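Local coordinates for protein glutathione transferase (Phanerochaete chrysosporium, PDB 4F0C) that binds oxidized glutathione disulfide and, as a Ure2p-class glutathione transferase of a wood-degrading fungus, probably catalyses glutathione-dependent reactions, at residues Gly4-Phe10 with Pro59-Tyr65; Gln13-Trp19 with Thr219-Ile224; Leu145-Gly149 with Phe191-Phe197. All coordinates share one frame; numbering follows the deposited sequence.

Contact 1: Gly4-Phe10 with Pro59-Tyr65. With SO4 (sulfate ion), chain D.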
loop_
_atom_site.group_PDB
_atom_site.type_symbol
_atom_site.label_atom_id
_atom_site.label_comp_id
_atom_site.label_asym_id
_atom_site.label_seq_id
_atom_site.Cartn_x
_atom_site.Cartn_y
_atom_site.Cartn_z
ATOM N N GLY A 4 0.974 -26.957 -20.089
ATOM C CA GLY A 4 0.847 -26.144 -18.893
ATOM C C GLY A 4 1.163 -24.683 -19.166
ATOM O O GLY A 4 2.194 -24.347 -19.766
ATOM N N LYS A 5 0.269 -23.811 -18.704
ATOM C CA LYS A 5 0.409 -22.385 -18.925
ATOM C C LYS A 5 1.493 -21.841 -18.013
ATOM O O LYS A 5 1.881 -22.500 -17.047
ATOM C CB LYS A 5 -0.925 -21.701 -18.678
ATOM C CG LYS A 5 -2.030 -22.181 -19.642
ATOM C CD LYS A 5 -3.310 -21.312 -19.496
ATOM C CE LYS A 5 -4.360 -21.631 -20.601
ATOM N NZ LYS A 5 -5.426 -20.573 -20.530
ATOM N N GLN A 6 1.998 -20.651 -18.329
ATOM C CA GLN A 6 3.098 -20.124 -17.557
ATOM C C GLN A 6 2.745 -19.830 -16.108
ATOM O O GLN A 6 3.512 -20.150 -15.219
ATOM C CB GLN A 6 3.695 -18.857 -18.175
ATOM C CG GLN A 6 4.855 -18.292 -17.303
ATOM C CD GLN A 6 5.758 -17.340 -18.067
ATOM O OE1 GLN A 6 5.442 -16.946 -19.195
ATOM N NE2 GLN A 6 6.891 -16.964 -17.460
ATOM N N PHE A 7 1.609 -19.171 -15.888
ATOM C CA PHE A 7 1.257 -18.665 -14.566
ATOM C C PHE A 7 -0.015 -19.303 -14.062
ATOM O O PHE A 7 -0.916 -19.626 -14.853
ATOM C CB PHE A 7 1.028 -17.136 -14.619
ATOM C CG PHE A 7 2.240 -16.357 -15.077
ATOM C CD1 PHE A 7 3.321 -16.144 -14.214
ATOM C CD2 PHE A 7 2.301 -15.866 -16.381
ATOM C CE1 PHE A 7 4.450 -15.385 -14.637
ATOM C CE2 PHE A 7 3.392 -15.136 -16.823
ATOM C CZ PHE A 7 4.494 -14.897 -15.950
ATOM N N THR A 8 -0.084 -19.480 -12.745
ATOM C CA THR A 8 -1.368 -19.656 -12.070
ATOM C C THR A 8 -1.647 -18.355 -11.345
ATOM O O THR A 8 -0.831 -17.895 -10.517
ATOM C CB THR A 8 -1.370 -20.801 -11.037
ATOM O OG1 THR A 8 -1.127 -22.031 -11.703
ATOM C CG2 THR A 8 -2.718 -20.899 -10.309
ATOM N N LEU A 9 -2.783 -17.748 -11.671
ATOM C CA LEU A 9 -3.242 -16.563 -10.956
ATOM C C LEU A 9 -4.373 -16.970 -10.017
ATOM O O LEU A 9 -5.426 -17.418 -10.466
ATOM C CB LEU A 9 -3.758 -15.486 -11.934
ATOM C CG LEU A 9 -4.413 -14.241 -11.296
ATOM C CD1 LEU A 9 -3.461 -13.481 -10.344
ATOM C CD2 LEU A 9 -4.974 -13.274 -12.390
ATOM N N PHE A 10 -4.166 -16.817 -8.716
ATOM C CA PHE A 10 -5.244 -17.030 -7.777
ATOM C C PHE A 10 -6.030 -15.725 -7.718
ATOM O O PHE A 10 -5.491 -14.667 -7.390
ATOM C CB PHE A 10 -4.705 -17.431 -6.397
ATOM C CG PHE A 10 -3.999 -18.770 -6.390
ATOM C CD1 PHE A 10 -4.729 -19.952 -6.334
ATOM C CD2 PHE A 10 -2.610 -18.842 -6.439
ATOM C CE1 PHE A 10 -4.098 -21.186 -6.307
ATOM C CE2 PHE A 10 -1.961 -20.083 -6.405
ATOM C CZ PHE A 10 -2.716 -21.253 -6.360
ATOM N N PRO A 59 -4.783 -11.384 -4.728
ATOM C CA PRO A 59 -4.201 -12.463 -5.536
ATOM C C PRO A 59 -2.848 -13.010 -5.044
ATOM O O PRO A 59 -2.162 -12.429 -4.184
ATOM C CB PRO A 59 -3.969 -11.786 -6.882
ATOM C CG PRO A 59 -3.590 -10.373 -6.475
ATOM C CD PRO A 59 -4.576 -10.066 -5.353
ATOM N N ALA A 60 -2.483 -14.150 -5.616
ATOM C CA ALA A 60 -1.116 -14.645 -5.544
ATOM C C ALA A 60 -0.851 -15.214 -6.930
ATOM O O ALA A 60 -1.792 -15.608 -7.636
ATOM C CB ALA A 60 -0.961 -15.758 -4.460
ATOM N N LEU A 61 0.423 -15.257 -7.306
ATOM C CA LEU A 61 0.821 -15.681 -8.658
ATOM C C LEU A 61 1.903 -16.730 -8.536
ATOM O O LEU A 61 2.857 -16.541 -7.777
ATOM C CB LEU A 61 1.411 -14.485 -9.424
ATOM C CG LEU A 61 1.881 -14.790 -10.861
ATOM C CD1 LEU A 61 0.733 -14.568 -11.801
ATOM C CD2 LEU A 61 3.080 -13.899 -11.265
ATOM N N ILE A 62 1.762 -17.839 -9.258
ATOM C CA ILE A 62 2.870 -18.800 -9.374
ATOM C C ILE A 62 3.425 -18.755 -10.779
ATOM O O ILE A 62 2.658 -18.874 -11.740
ATOM C CB ILE A 62 2.428 -20.255 -9.143
ATOM C CG1 ILE A 62 1.685 -20.395 -7.805
ATOM C CG2 ILE A 62 3.661 -21.213 -9.185
ATOM C CD1 ILE A 62 1.009 -21.728 -7.682
ATOM N N ASP A 63 4.741 -18.572 -10.909
ATOM C CA ASP A 63 5.392 -18.582 -12.211
ATOM C C ASP A 63 5.975 -19.987 -12.474
ATOM O O ASP A 63 7.067 -20.358 -12.020
ATOM C CB ASP A 63 6.457 -17.480 -12.265
ATOM C CG ASP A 63 7.092 -17.325 -13.639
ATOM O OD1 ASP A 63 6.915 -18.208 -14.536
ATOM O OD2 ASP A 63 7.821 -16.313 -13.789
ATOM N N HIS A 64 5.226 -20.794 -13.208
ATOM C CA HIS A 64 5.638 -22.168 -13.433
ATOM C C HIS A 64 6.907 -22.287 -14.291
ATOM O O HIS A 64 7.552 -23.329 -14.283
ATOM C CB HIS A 64 4.484 -22.980 -14.045
ATOM C CG HIS A 64 3.248 -22.996 -13.197
ATOM N ND1 HIS A 64 3.222 -23.553 -11.934
ATOM C CD2 HIS A 64 1.994 -22.543 -13.436
ATOM C CE1 HIS A 64 2.005 -23.429 -11.429
ATOM N NE2 HIS A 64 1.236 -22.834 -12.326
ATOM N N TYR A 65 7.241 -21.237 -15.051
ATOM C CA TYR A 65 8.399 -21.299 -15.955
ATOM C C TYR A 65 9.625 -20.700 -15.255
ATOM O O TYR A 65 10.689 -20.562 -15.852
ATOM C CB TYR A 65 8.147 -20.541 -17.268
ATOM C CG TYR A 65 7.002 -21.064 -18.137
ATOM C CD1 TYR A 65 6.261 -22.198 -17.777
ATOM C CD2 TYR A 65 6.695 -20.430 -19.362
ATOM C CE1 TYR A 65 5.195 -22.664 -18.617
ATOM C CE2 TYR A 65 5.667 -20.877 -20.176
ATOM C CZ TYR A 65 4.909 -21.975 -19.803
ATOM O OH TYR A 65 3.876 -22.382 -20.643
HETATM S S SO4 D . -8.010 -21.323 -17.558
HETATM O O1 SO4 D . -8.039 -20.330 -16.485
HETATM O O2 SO4 D . -8.644 -22.528 -17.038
HETATM O O3 SO4 D . -8.765 -20.819 -18.703
HETATM O O4 SO4 D . -6.662 -21.657 -18.011
#
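Pro59, behind a cis peptide bond, sets its CB against Leu9 CD1 where strand 60-63 pairs antiparallel with strand 7-10 in the thioredoxin-like sheet of the N-terminal domain; Pro59 also touches the bound oxidized glutathione. Next, Ala60 O accepts from Phe10 N. Leu61 lays CD2 against Phe7 CD1 at 3.7 Å, on the face that helices 18-28 and 74-85 cover. Ile62 and Thr8 form a hydrogen-bonded pair, Ile62 N to Thr8 O at 2.9 Å and Thr8 N to Ile62 O at 3.0 Å, while Ile62 CD1 meets the edge of the Phe10 ring.

Asp63 OD1 takes two donors from opposite faces of its carboxylate plane: Tyr65 N on the anti side, closing an Asx turn, and on the syn side Gln6 NE2 at 3.2 Å, carried there by an extended chain (chi1 179°). Its OD2 goes to Tyr80 and Tyr85. His64 N bonds to Gln6 O, and NE2 donates at 2.6 Å to Thr8 OG1, which lies close to the ring plane; ND1 pairs with Asp68. Tyr65 spreads one ring face under Gln6 CA, a CH-pi contact; the Gln6 side-chain amide lies nearly parallel to the ring. Tyr65 OH donates to Gly4 O at 2.7 Å, in the carbonyl plane.

Contact 2: Gln13-Trp19 with Thr219-Ile224. With GDS (oxidized glutathione disulfide), chain B.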
loop_
_atom_site.group_PDB
_atom_site.type_symbol
_atom_site.label_atom_id
_atom_site.label_comp_id
_atom_site.label_asym_id
_atom_site.label_seq_id
_atom_site.Cartn_x
_atom_site.Cartn_y
_atom_site.Cartn_z
ATOM N N GLN A 13 -13.832 -13.740 -8.249
ATOM C CA GLN A 13 -14.749 -13.194 -9.232
ATOM C C GLN A 13 -15.226 -11.791 -8.852
ATOM O O GLN A 13 -15.313 -10.907 -9.707
ATOM C CB GLN A 13 -15.956 -14.135 -9.445
ATOM C CG GLN A 13 -15.599 -15.551 -9.938
ATOM C CD GLN A 13 -15.494 -16.564 -8.801
ATOM O OE1 GLN A 13 -15.084 -16.231 -7.681
ATOM N NE2 GLN A 13 -15.874 -17.806 -9.085
ATOM N N VAL A 14 -15.540 -11.583 -7.574
ATOM C CA VAL A 14 -16.119 -10.309 -7.144
ATOM C C VAL A 14 -15.049 -9.302 -6.704
ATOM O O VAL A 14 -15.108 -8.129 -7.079
ATOM C CB VAL A 14 -17.120 -10.498 -5.991
ATOM C CG1 VAL A 14 -17.678 -9.133 -5.553
ATOM C CG2 VAL A 14 -18.259 -11.433 -6.419
ATOM N N GLY A 15 -14.082 -9.752 -5.912
ATOM C CA GLY A 15 -13.076 -8.844 -5.354
ATOM C C GLY A 15 -12.220 -8.206 -6.443
ATOM O O GLY A 15 -11.860 -8.864 -7.421
ATOM N N PRO A 16 -11.891 -6.915 -6.290
ATOM C CA PRO A 16 -11.230 -6.250 -7.430
ATOM C C PRO A 16 -9.791 -6.647 -7.662
ATOM O O PRO A 16 -9.349 -6.667 -8.808
ATOM C CB PRO A 16 -11.309 -4.750 -7.038
ATOM C CG PRO A 16 -12.575 -4.685 -6.224
ATOM C CD PRO A 16 -12.499 -5.942 -5.370
ATOM N N ASN A 17 -9.032 -6.947 -6.601
ATOM C CA ASN A 17 -7.583 -6.833 -6.714
ATOM C C ASN A 17 -6.860 -7.761 -7.696
ATOM O O ASN A 17 -5.881 -7.359 -8.325
ATOM C CB ASN A 17 -6.950 -6.920 -5.320
ATOM C CG ASN A 17 -7.207 -5.672 -4.522
ATOM O OD1 ASN A 17 -6.900 -4.577 -4.987
ATOM N ND2 ASN A 17 -7.850 -5.811 -3.385
ATOM N N GLY A 18 -7.305 -9.003 -7.823
ATOM C CA GLY A 18 -6.615 -9.876 -8.763
ATOM C C GLY A 18 -6.752 -9.424 -10.212
ATOM O O GLY A 18 -5.967 -9.833 -11.074
ATOM N N TRP A 19 -7.760 -8.601 -10.493
ATOM C CA TRP A 19 -8.040 -8.196 -11.891
ATOM C C TRP A 19 -6.985 -7.242 -12.445
ATOM O O TRP A 19 -6.816 -7.158 -13.656
ATOM C CB TRP A 19 -9.482 -7.637 -12.027
ATOM C CG TRP A 19 -10.438 -8.774 -11.753
ATOM C CD1 TRP A 19 -11.098 -9.043 -10.567
ATOM C CD2 TRP A 19 -10.733 -9.878 -12.638
ATOM N NE1 TRP A 19 -11.811 -10.222 -10.691
ATOM C CE2 TRP A 19 -11.609 -10.748 -11.945
ATOM C CE3 TRP A 19 -10.376 -10.190 -13.959
ATOM C CZ2 TRP A 19 -12.103 -11.935 -12.520
ATOM C CZ3 TRP A 19 -10.883 -11.377 -14.532
ATOM C CH2 TRP A 19 -11.722 -12.231 -13.803
ATOM N N THR A 219 -14.445 -10.548 -18.841
ATOM C CA THR A 219 -14.181 -11.856 -18.255
ATOM C C THR A 219 -14.653 -11.864 -16.805
ATOM O O THR A 219 -15.263 -12.832 -16.337
ATOM C CB THR A 219 -12.667 -12.177 -18.321
ATOM O OG1 THR A 219 -12.259 -12.266 -19.693
ATOM C CG2 THR A 219 -12.336 -13.503 -17.618
ATOM N N LYS A 220 -14.369 -10.778 -16.087
ATOM C CA LYS A 220 -14.821 -10.665 -14.711
ATOM C C LYS A 220 -16.341 -10.718 -14.611
ATOM O O LYS A 220 -16.871 -11.426 -13.750
ATOM C CB LYS A 220 -14.254 -9.395 -14.046
ATOM C CG LYS A 220 -14.812 -9.072 -12.658
ATOM C CD LYS A 220 -14.092 -7.842 -12.084
ATOM C CE LYS A 220 -14.283 -7.667 -10.576
ATOM N NZ LYS A 220 -15.710 -7.720 -10.209
ATOM N N ALA A 221 -17.036 -9.969 -15.476
ATOM C CA ALA A 221 -18.495 -9.916 -15.431
ATOM C C ALA A 221 -19.082 -11.311 -15.680
ATOM O O ALA A 221 -20.033 -11.736 -15.017
ATOM C CB ALA A 221 -19.037 -8.890 -16.465
ATOM N N GLU A 222 -18.504 -12.026 -16.639
ATOM C CA GLU A 222 -18.940 -13.381 -16.951
ATOM C C GLU A 222 -18.663 -14.339 -15.799
ATOM O O GLU A 222 -19.496 -15.177 -15.483
ATOM C CB GLU A 222 -18.294 -13.885 -18.254
ATOM C CG GLU A 222 -18.658 -13.030 -19.469
ATOM C CD GLU A 222 -17.967 -13.466 -20.762
ATOM O OE1 GLU A 222 -18.566 -13.246 -21.840
ATOM O OE2 GLU A 222 -16.833 -14.009 -20.707
ATOM N N ALA A 223 -17.497 -14.216 -15.168
ATOM C CA ALA A 223 -17.164 -15.097 -14.048
ATOM C C ALA A 223 -18.149 -14.886 -12.877
ATOM O O ALA A 223 -18.547 -15.824 -12.200
ATOM C CB ALA A 223 -15.707 -14.870 -13.584
ATOM N N ILE A 224 -18.518 -13.640 -12.638
ATOM C CA ILE A 224 -19.452 -13.348 -11.567
ATOM C C ILE A 224 -20.790 -14.003 -11.901
ATOM O O ILE A 224 -21.318 -14.803 -11.117
ATOM C CB ILE A 224 -19.619 -11.845 -11.371
ATOM C CG1 ILE A 224 -18.393 -11.254 -10.686
ATOM C CG2 ILE A 224 -20.763 -11.596 -10.473
ATOM C CD1 ILE A 224 -18.435 -9.736 -10.580
HETATM N N1 GDS B . -3.169 -5.178 -0.606
HETATM C CA1 GDS B . -3.725 -6.486 -1.124
HETATM C C1 GDS B . -3.462 -6.645 -2.674
HETATM O OE1 GDS B . -3.479 -5.613 -3.410
HETATM O OE2 GDS B . -3.173 -7.806 -3.082
HETATM C CB1 GDS B . -5.267 -6.612 -0.859
HETATM C CG1 GDS B . -5.815 -7.958 -1.389
HETATM C CD1 GDS B . -7.242 -8.101 -0.962
HETATM O O1 GDS B . -7.870 -7.268 -0.330
HETATM N N2 GDS B . -7.824 -9.288 -1.357
HETATM C CA2 GDS B . -9.219 -9.620 -1.002
HETATM C C2 GDS B . -9.258 -10.885 -0.180
HETATM O O2 GDS B . -8.547 -11.844 -0.495
HETATM C CB2 GDS B . -10.049 -9.939 -2.268
HETATM S SG2 GDS B . -10.362 -8.421 -3.196
HETATM N N3 GDS B . -10.150 -10.929 0.831
HETATM C CA3 GDS B . -10.262 -12.125 1.618
HETATM C C3 GDS B . -10.295 -11.794 3.106
HETATM O OE3 GDS B . -10.631 -12.699 3.900
HETATM O OE4 GDS B . -9.912 -10.649 3.409
HETATM N N4 GDS B . -9.100 -4.716 0.052
HETATM C CA4 GDS B . -8.383 -3.480 0.394
HETATM C C4 GDS B . -7.300 -3.226 -0.695
HETATM O OE5 GDS B . -7.529 -3.608 -1.872
HETATM O OE6 GDS B . -6.272 -2.635 -0.304
HETATM C C5 GDS B . -10.437 -4.855 0.333
HETATM O O5 GDS B . -11.117 -3.979 0.869
HETATM C CA5 GDS B . -11.115 -6.159 -0.068
HETATM N N5 GDS B . -12.262 -6.451 0.837
HETATM C CB5 GDS B . -11.593 -6.006 -1.516
HETATM S SG5 GDS B . -12.093 -7.630 -2.205
HETATM C CA6 GDS B . -12.072 -8.281 4.537
HETATM C C6 GDS B . -12.619 -7.077 5.405
HETATM O OE7 GDS B . -12.905 -7.291 6.603
HETATM O OE8 GDS B . -12.718 -5.971 4.832
HETATM N N6 GDS B . -11.551 -9.334 5.408
HETATM C CB6 GDS B . -13.244 -8.769 3.635
HETATM C CG6 GDS B . -13.525 -7.824 2.456
HETATM C CD6 GDS B . -12.286 -7.652 1.587
HETATM O O6 GDS B . -11.364 -8.469 1.478
HETATM O O HOH W 1 -16.995 -18.240 -11.707
#
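The glutathione pocket has one of its walls in the turn 13-19, which leads from the first strand of the thioredoxin-like domain into helix 18-28, and the C-terminal helix 211-227 packs against the back of that turn. Lys220 carries most of the contact. With CG anti to the backbone N (chi1 172°) and the chain extended as far as CE, it runs across one face of the Trp19 indole: CB stands 3.5 Å from the centroid of the six-membered ring, almost on its normal, CD lies over the pyrrole part, and CE passes just beyond its rim, 3.5 Å from Trp19 CD1. A bend at the last torsion (chi4 -51°) then puts NZ beside two backbone carbonyls. It donates to Val14 O at 3.2 Å, coming from above the carbonyl plane, and weakly to Gln13 O at 3.3 Å.

Thr219 CG2 meets the edge of the same indole, whose NE1 is bonded to His12 O. Further along the helix, Ala223 CB touches Gln13 CG at 3.7 Å, and one water links Gln13 NE2 to Ala223 O. Ile224 lays CG1 against Gln13 O.

On the pocket side, Asn17 ND2 donates to OE5 of the oxidized glutathione at 2.7 Å, and Trp176 NE1 holds Asn17 OD1. Gly15 CA lies 3.5 Å from GDS SG2, a close approach that leaves little room at this position.

The lysine thus spends its methylene chain on an aromatic face and its ammonium on main-chain oxygens. Its positive charge would be expected to polarise both carbonyls, and these modest bonds, together with the apolar packing on Trp19, link the C-terminal helix to the turn that carries Gly15 and Asn17.

Contact 3: Leu145-Gly149 with Phe191-Phe197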
loop_
_atom_site.group_PDB
_atom_site.type_symbol
_atom_site.label_atom_id
_atom_site.label_comp_id
_atom_site.label_asym_id
_atom_site.label_seq_id
_atom_site.Cartn_x
_atom_site.Cartn_y
_atom_site.Cartn_z
ATOM N N LEU A 145 -13.760 10.460 -3.373
ATOM C CA LEU A 145 -13.788 11.743 -4.105
ATOM C C LEU A 145 -12.477 12.497 -3.914
ATOM O O LEU A 145 -12.014 13.203 -4.832
ATOM C CB LEU A 145 -14.964 12.613 -3.655
ATOM C CG LEU A 145 -16.364 12.006 -3.796
ATOM C CD1 LEU A 145 -17.441 13.042 -3.450
ATOM C CD2 LEU A 145 -16.525 11.505 -5.236
ATOM N N ARG A 146 -11.889 12.375 -2.719
ATOM C CA ARG A 146 -10.625 13.068 -2.458
ATOM C C ARG A 146 -9.530 12.499 -3.369
ATOM O O ARG A 146 -8.739 13.252 -3.984
ATOM C CB ARG A 146 -10.187 12.978 -0.990
ATOM C CG ARG A 146 -9.045 13.977 -0.638
ATOM C CD ARG A 146 -8.309 13.604 0.682
ATOM N NE ARG A 146 -7.613 12.326 0.559
ATOM C CZ ARG A 146 -6.402 12.175 0.021
ATOM N NH1 ARG A 146 -5.725 13.231 -0.464
ATOM N NH2 ARG A 146 -5.875 10.962 -0.038
ATOM N N VAL A 147 -9.473 11.172 -3.458
ATOM C CA VAL A 147 -8.497 10.513 -4.311
ATOM C C VAL A 147 -8.739 10.882 -5.781
ATOM O O VAL A 147 -7.784 11.146 -6.508
ATOM C CB VAL A 147 -8.503 8.983 -4.105
ATOM C CG1 VAL A 147 -7.715 8.218 -5.231
ATOM C CG2 VAL A 147 -7.961 8.650 -2.663
ATOM N N PHE A 148 -10.003 10.887 -6.200
ATOM C CA PHE A 148 -10.346 11.386 -7.540
ATOM C C PHE A 148 -9.808 12.812 -7.759
ATOM O O PHE A 148 -9.273 13.119 -8.828
ATOM C CB PHE A 148 -11.862 11.412 -7.749
ATOM C CG PHE A 148 -12.472 10.063 -8.049
ATOM C CD1 PHE A 148 -11.679 8.946 -8.293
ATOM C CD2 PHE A 148 -13.865 9.919 -8.086
ATOM C CE1 PHE A 148 -12.269 7.712 -8.561
ATOM C CE2 PHE A 148 -14.452 8.687 -8.354
ATOM C CZ PHE A 148 -13.659 7.590 -8.596
ATOM N N GLY A 149 -9.966 13.675 -6.759
ATOM C CA GLY A 149 -9.446 15.052 -6.818
ATOM C C GLY A 149 -7.926 15.088 -7.008
ATOM O O GLY A 149 -7.384 15.863 -7.813
ATOM N N PHE A 191 -23.000 12.638 -7.835
ATOM C CA PHE A 191 -21.757 12.261 -8.518
ATOM C C PHE A 191 -21.965 12.052 -10.011
ATOM O O PHE A 191 -22.860 11.324 -10.418
ATOM C CB PHE A 191 -21.192 10.964 -7.929
ATOM C CG PHE A 191 -19.982 10.434 -8.675
ATOM C CD1 PHE A 191 -18.732 11.028 -8.501
ATOM C CD2 PHE A 191 -20.094 9.352 -9.550
ATOM C CE1 PHE A 191 -17.597 10.539 -9.176
ATOM C CE2 PHE A 191 -18.970 8.876 -10.245
ATOM C CZ PHE A 191 -17.726 9.457 -10.052
ATOM N N ASP A 192 -21.128 12.695 -10.817
ATOM C CA ASP A 192 -21.149 12.535 -12.267
ATOM C C ASP A 192 -19.665 12.495 -12.646
ATOM O O ASP A 192 -18.978 13.496 -12.506
ATOM C CB ASP A 192 -21.876 13.724 -12.931
ATOM C CG ASP A 192 -21.998 13.577 -14.457
ATOM O OD1 ASP A 192 -20.986 13.297 -15.137
ATOM O OD2 ASP A 192 -23.108 13.760 -14.992
ATOM N N PHE A 193 -19.164 11.328 -13.049
ATOM C CA PHE A 193 -17.722 11.115 -13.221
ATOM C C PHE A 193 -17.130 12.146 -14.195
ATOM O O PHE A 193 -16.178 12.857 -13.855
ATOM C CB PHE A 193 -17.483 9.690 -13.752
ATOM C CG PHE A 193 -16.040 9.229 -13.732
ATOM C CD1 PHE A 193 -15.099 9.770 -12.869
ATOM C CD2 PHE A 193 -15.643 8.206 -14.595
ATOM C CE1 PHE A 193 -13.781 9.299 -12.874
ATOM C CE2 PHE A 193 -14.350 7.732 -14.607
ATOM C CZ PHE A 193 -13.411 8.262 -13.741
ATOM N N GLU A 194 -17.675 12.203 -15.408
ATOM C CA GLU A 194 -17.144 13.131 -16.413
ATOM C C GLU A 194 -17.239 14.611 -16.018
ATOM O O GLU A 194 -16.285 15.367 -16.220
ATOM C CB GLU A 194 -17.772 12.920 -17.788
ATOM C CG GLU A 194 -17.126 13.853 -18.853
ATOM C CD GLU A 194 -17.630 13.581 -20.249
ATOM O OE1 GLU A 194 -18.470 12.661 -20.405
ATOM O OE2 GLU A 194 -17.181 14.283 -21.184
ATOM N N LYS A 195 -18.368 15.031 -15.450
ATOM C CA LYS A 195 -18.499 16.430 -15.032
ATOM C C LYS A 195 -17.586 16.782 -13.867
ATOM O O LYS A 195 -16.972 17.863 -13.836
ATOM C CB LYS A 195 -19.962 16.774 -14.662
ATOM C CG LYS A 195 -20.855 16.952 -15.849
ATOM C CD LYS A 195 -22.288 17.253 -15.430
ATOM C CE LYS A 195 -23.159 17.402 -16.674
ATOM N NZ LYS A 195 -24.573 17.641 -16.334
ATOM N N ASP A 196 -17.508 15.874 -12.897
ATOM C CA ASP A 196 -16.852 16.169 -11.644
ATOM C C ASP A 196 -15.340 15.976 -11.718
ATOM O O ASP A 196 -14.592 16.663 -11.011
ATOM C CB ASP A 196 -17.426 15.309 -10.501
ATOM C CG ASP A 196 -18.904 15.590 -10.220
ATOM O OD1 ASP A 196 -19.434 16.626 -10.676
ATOM O OD2 ASP A 196 -19.542 14.766 -9.528
ATOM N N PHE A 197 -14.892 15.007 -12.527
ATOM C CA PHE A 197 -13.470 14.710 -12.656
ATOM C C PHE A 197 -13.117 14.417 -14.106
ATOM O O PHE A 197 -12.833 13.262 -14.443
ATOM C CB PHE A 197 -13.115 13.516 -11.754
ATOM C CG PHE A 197 -13.483 13.756 -10.303
ATOM C CD1 PHE A 197 -12.667 14.528 -9.498
ATOM C CD2 PHE A 197 -14.657 13.243 -9.765
ATOM C CE1 PHE A 197 -13.009 14.781 -8.153
ATOM C CE2 PHE A 197 -15.010 13.492 -8.425
ATOM C CZ PHE A 197 -14.183 14.260 -7.629
#
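Phe148 meets Phe197 twice over: its CB sits above the centre of the Phe197 ring, 3.5 Å from the centroid and close to the normal, while its own ring turns an edge to that same face, with planes 63° apart. At Phe197 a chi1 of -57° sets CG beside the backbone N, anti to the carbonyl carbon, and turns the ring against helix 134-155, where CE1 also comes within 3.5 Å of Gly149 N and CZ approaches Leu145 O. Phe191 meets Phe148 rim to rim, CE1 to CE2 at 3.7 Å, and Leu145 CD2 touches both Phe191 CD1 and Phe197 CE2.

This aromatic cluster, which also takes in Phe193, joins two parts of the all-helical C-terminal domain of the GST fold: helix 134-155 and the short helix 193-196 that precedes helix 198-209. Replacing Phe197 with an alanine would probably uncover Phe148 CB and leave the Phe148 edge without the face it packs on.

Two side-chain bonds brace the short helix. Asp192, at the N-cap, accepts from Lys195 N through OD1 at 3.2 Å, and Asp196 OD2 accepts from Asp192 N at 2.9 Å, met well above its carboxylate plane.

Contacts 1 and 2 adjoin: strand 7-11 runs into the turn of contact 2, and Pro59 CB lies 3.8 Å from Gly18 CA, with Leu9 CD2 the same distance from Gly18 O. Their centres are about 17 Å apart, and both reach the oxidized glutathione, contact 1 through Pro59 and contact 2 through Gly15, Pro16 and Asn17. Other hydrogen bonds to the ligand come from Ile58, His44, Glu73 and Ser74, and from Ser111 and Arg139 of the second subunit. Contact 3 belongs wholly to the C-terminal domain, with its centre about 36 Å from that of contact 1 and about 24 Å from that of contact 2; its Leu145 side chain remains about 13 Å from the ligand.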